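Local atomic coordinates of L-rhamnose mutarotase (Formosa agariphila, PDB entry 6HHN), a protein that catalyses the interconversion of alpha- and beta-L-rhamnose, an anomeric conversion used in the breakdown of the algal polysaccharide ulvan. Residues A[42-46]-A[47-51]; A[90-94]-A[95-99]. All coordinates share one frame; numbering follows the deposited sequence. Where two conformers were deposited one is given.

Contact 1: residues A[42-46]-A[47-51]; sequences QLLKD and NGVSE
The carboxamide of N47 turns back on the helix it follows and its NH2 end meets L43 O, the acceptor lying almost in the amide plane. This bond is short and straight, 2.8 Å from N47 ND2 to L43 O at 163°. One face of the amide is turned toward D46, whose carbonyl carbon C is 3.8 Å from N47 ND2; the side chain also touches L78. With CG beside the backbone N (chi1 -78°), the N47 side chain folds toward the last turn, where its own backbone N gives only weak bonds to L43 O and L44 O. Shortened to alanine, N47 would lose its amide, and L43 O is likely to keep only that weak backbone bond within this turn. A second amide works one turn back: Q42 NE2 holds D46 OD1 at 2.7 Å. OD1 lies in the amide plane of Q42, whereas NE2 comes from above the carboxylate plane of D46, 45° out of it.

Beyond N47 the backbone closes the helix. V49 N bonds to L44 O at 3.0 Å, and G48 N to K45 O, also at 3.0 Å, from well above the carbonyl plane. A water donates to both K45 O and V49 O. The apolar part of the turn is L44 CB against V49 CB, 4.2 Å apart. L44 packs further on L78 and on M114 of the second subunit; V49 lies against Q67 and close to Y52, a probable substrate-binding residue. At the positive phi of G48 a CB would collide with the carbonyl oxygen of N47, reason enough for glycine. G48 is the C-prime residue of a Schellman motif, which ends helix 38-46 and turns the chain into strand 49-50.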
# COMPACT_ATOMS: atom_id res chain seq x y z
N GLN A 42 -12.45 14.15 -11.01
CA GLN A 42 -13.07 13.76 -12.26
C GLN A 42 -12.03 13.35 -13.30
O GLN A 42 -12.24 12.39 -14.03
CB GLN A 42 -13.97 14.87 -12.80
CG GLN A 42 -14.81 14.41 -13.97
CD GLN A 42 -15.70 13.25 -13.59
OE1 GLN A 42 -16.46 13.33 -12.61
NE2 GLN A 42 -15.59 12.16 -14.33
N LEU A 43 -10.91 14.08 -13.40
CA LEU A 43 -9.89 13.68 -14.36
C LEU A 43 -9.36 12.29 -14.05
O LEU A 43 -9.12 11.49 -14.96
CB LEU A 43 -8.72 14.65 -14.35
CG LEU A 43 -8.91 15.93 -15.15
CD1 LEU A 43 -7.82 16.94 -14.80
CD2 LEU A 43 -8.90 15.59 -16.64
N LEU A 44 -9.12 12.00 -12.77
CA LEU A 44 -8.63 10.68 -12.40
C LEU A 44 -9.63 9.61 -12.80
O LEU A 44 -9.27 8.60 -13.41
CB LEU A 44 -8.34 10.66 -10.90
CG LEU A 44 -7.11 11.47 -10.45
CD1 LEU A 44 -7.10 11.60 -8.95
CD2 LEU A 44 -5.85 10.80 -10.95
N LYS A 45 -10.91 9.84 -12.49
CA LYS A 45 -11.95 8.89 -12.89
C LYS A 45 -12.02 8.73 -14.41
O LYS A 45 -12.11 7.61 -14.92
CB LYS A 45 -13.30 9.32 -12.30
CG LYS A 45 -13.36 9.22 -10.78
CD LYS A 45 -14.76 9.50 -10.29
CE LYS A 45 -14.79 9.76 -8.79
NZ LYS A 45 -16.05 10.45 -8.39
N ASP A 46 -11.95 9.85 -15.14
CA ASP A 46 -12.01 9.80 -16.59
C ASP A 46 -10.85 9.01 -17.17
O ASP A 46 -10.94 8.46 -18.27
CB ASP A 46 -11.96 11.21 -17.19
CG ASP A 46 -13.25 11.99 -16.98
OD1 ASP A 46 -14.27 11.39 -16.58
OD2 ASP A 46 -13.23 13.22 -17.22
N ASN A 47 -9.73 8.94 -16.44
CA ASN A 47 -8.55 8.20 -16.89
C ASN A 47 -8.48 6.80 -16.30
O ASN A 47 -7.42 6.16 -16.35
CB ASN A 47 -7.29 9.01 -16.60
CG ASN A 47 -7.07 10.14 -17.60
OD1 ASN A 47 -6.28 10.00 -18.54
ND2 ASN A 47 -7.80 11.25 -17.43
N GLY A 48 -9.59 6.31 -15.76
CA GLY A 48 -9.70 4.92 -15.35
C GLY A 48 -9.26 4.61 -13.93
O GLY A 48 -9.17 3.43 -13.58
N VAL A 49 -8.98 5.62 -13.12
CA VAL A 49 -8.53 5.38 -11.75
C VAL A 49 -9.74 5.18 -10.85
O VAL A 49 -10.72 5.95 -10.91
CB VAL A 49 -7.68 6.55 -11.25
CG1 VAL A 49 -7.27 6.32 -9.79
CG2 VAL A 49 -6.46 6.74 -12.11
N SER A 50 -9.68 4.16 -10.01
CA SER A 50 -10.68 3.95 -8.97
C SER A 50 -9.99 3.42 -7.72
O SER A 50 -8.83 3.00 -7.76
CB SER A 50 -11.77 2.96 -9.41
OG SER A 50 -11.23 1.68 -9.66
N GLU A 51 -10.72 3.48 -6.61
CA GLU A 51 -10.28 2.93 -5.33
C GLU A 51 -8.85 3.35 -5.01
O GLU A 51 -7.97 2.53 -4.71
CB GLU A 51 -10.44 1.42 -5.31
CG GLU A 51 -11.90 1.01 -5.44
CD GLU A 51 -12.09 -0.48 -5.36
OE1 GLU A 51 -11.57 -1.09 -4.40
OE2 GLU A 51 -12.74 -1.04 -6.27
O HOH W 1 -12.58 5.21 -13.26

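Contact 2: residues A[90-94]-A[95-99]; sequences FMADI and MQVNP
M95 packs its CG against M91 CB, 4.2 Å away, and the same M95 CG is 4.3 Å from I94 CG1; of the two conformers modelled for M95, these distances hold for the one described. The I94 branch is there because CG1 stands between the backbone N and the carbonyl carbon (chi1 66°), which also sets I94 CG1 3.6 Å from M95 N. M95 is bent at its second and third torsions and packs on L21. Further along, V97 turns both methyls to A92: V97 CG2 is 4.3 Å from A92 CB, and V97 CG1 is 4.1 Å from A92 CA.

This is the descent from helix 82-91 into the loop that leads to strand 106-114, within the dimeric alpha/beta-barrel fold of the family. Y29 and W87, near M95 and M91 respectively, are probable substrate-binding residues.

Backbone bonds between the two segments are few, though I94 bonds outward to N22, and Q96 to K20 and V104. M91 O receives I94 N at 3.2 Å and, weakly, M95 N at 3.4 Å, so one carbonyl serves two amides of the turn. A water between A92 O and M95 O is modelled too close to both to be certain.

Charge enters at D93, whose OD1 forms a salt bridge with R32 of helix 26-34; the guanidinium of R32 also makes a cation-pi contact with F90.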
# COMPACT_ATOMS: atom_id res chain seq x y z
N PHE A 90 0.61 23.24 -6.28
CA PHE A 90 -0.05 23.55 -5.01
C PHE A 90 0.52 22.76 -3.85
O PHE A 90 0.59 23.27 -2.72
CB PHE A 90 -1.54 23.27 -5.22
CG PHE A 90 -2.41 23.45 -4.02
CD1 PHE A 90 -2.62 24.68 -3.46
CD2 PHE A 90 -3.11 22.36 -3.51
CE1 PHE A 90 -3.46 24.84 -2.37
CE2 PHE A 90 -3.96 22.51 -2.44
CZ PHE A 90 -4.14 23.75 -1.86
N MET A 91 0.95 21.52 -4.10
CA MET A 91 1.42 20.61 -3.06
C MET A 91 2.93 20.67 -2.84
O MET A 91 3.43 19.98 -1.94
CB MET A 91 1.03 19.18 -3.44
CG MET A 91 -0.47 18.91 -3.41
SD MET A 91 -1.19 19.14 -1.79
CE MET A 91 -0.23 17.95 -0.87
N ALA A 92 3.68 21.44 -3.63
CA ALA A 92 5.12 21.23 -3.73
C ALA A 92 5.87 21.65 -2.47
O ALA A 92 7.01 21.21 -2.29
CB ALA A 92 5.66 22.01 -4.93
N ASP A 93 5.27 22.47 -1.62
CA ASP A 93 5.95 22.93 -0.41
C ASP A 93 6.00 21.87 0.67
O ASP A 93 6.86 21.97 1.57
CB ASP A 93 5.26 24.18 0.15
CG ASP A 93 3.74 23.99 0.40
OD1 ASP A 93 3.07 23.19 -0.30
OD2 ASP A 93 3.19 24.69 1.28
N ILE A 94 5.12 20.87 0.65
CA ILE A 94 5.06 19.89 1.72
C ILE A 94 5.43 18.49 1.28
O ILE A 94 5.49 17.59 2.12
CB ILE A 94 3.70 19.90 2.44
CG1 ILE A 94 2.60 19.43 1.51
CG2 ILE A 94 3.44 21.32 2.99
CD1 ILE A 94 1.23 19.43 2.18
N MET A 95 5.67 18.26 -0.01
CA MET A 95 6.06 16.97 -0.56
C MET A 95 7.50 17.03 -1.04
O MET A 95 8.01 18.09 -1.40
CB MET A 95 5.18 16.60 -1.78
CG MET A 95 3.69 16.53 -1.53
SD MET A 95 3.23 15.02 -0.70
CE MET A 95 3.54 13.79 -1.99
N GLN A 96 8.16 15.87 -1.07
CA GLN A 96 9.43 15.72 -1.76
C GLN A 96 9.15 15.65 -3.25
O GLN A 96 8.46 14.74 -3.73
CB GLN A 96 10.15 14.48 -1.28
CG GLN A 96 11.56 14.41 -1.73
CD GLN A 96 12.30 13.21 -1.16
OE1 GLN A 96 12.73 13.21 -0.01
NE2 GLN A 96 12.40 12.17 -1.95
N VAL A 97 9.63 16.64 -4.00
CA VAL A 97 9.26 16.80 -5.39
C VAL A 97 10.47 16.98 -6.28
O VAL A 97 11.55 17.37 -5.84
CB VAL A 97 8.28 17.97 -5.61
CG1 VAL A 97 7.02 17.81 -4.81
CG2 VAL A 97 8.95 19.30 -5.28
N ASN A 98 10.24 16.72 -7.56
CA ASN A 98 11.17 17.00 -8.63
C ASN A 98 11.14 18.47 -9.01
O ASN A 98 10.28 19.23 -8.55
CB ASN A 98 10.75 16.17 -9.84
CG ASN A 98 10.90 14.71 -9.59
OD1 ASN A 98 11.97 14.25 -9.22
ND2 ASN A 98 9.81 13.96 -9.74
N PRO A 99 12.10 18.90 -9.83
CA PRO A 99 12.09 20.29 -10.31
C PRO A 99 10.79 20.76 -10.93
O PRO A 99 10.45 21.94 -10.80
CB PRO A 99 13.27 20.31 -11.30
CG PRO A 99 14.25 19.30 -10.69
CD PRO A 99 13.33 18.18 -10.22
O HOH W 2 9.11 20.26 -1.58

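Overall arrangement
Both contacts are local turns at the C-terminal side of a helix, on opposite sides of the chain's centre, with centres about 22 Å apart. Contact 1 is a surface turn, tightly closed by backbone and amide hydrogen bonds, and leads straight into a short strand beside the second subunit. Contact 2 is more buried and leans on methionine, isoleucine and valine side chains, with a single weak bond crossing its two segments; it opens into a long loop and meets no other chain of the assembly. They share no helix: 38-46 serves the first, 82-91 the second. Each approaches probable substrate-binding residues, Y52 for contact 1, Y29 and W87 for contact 2.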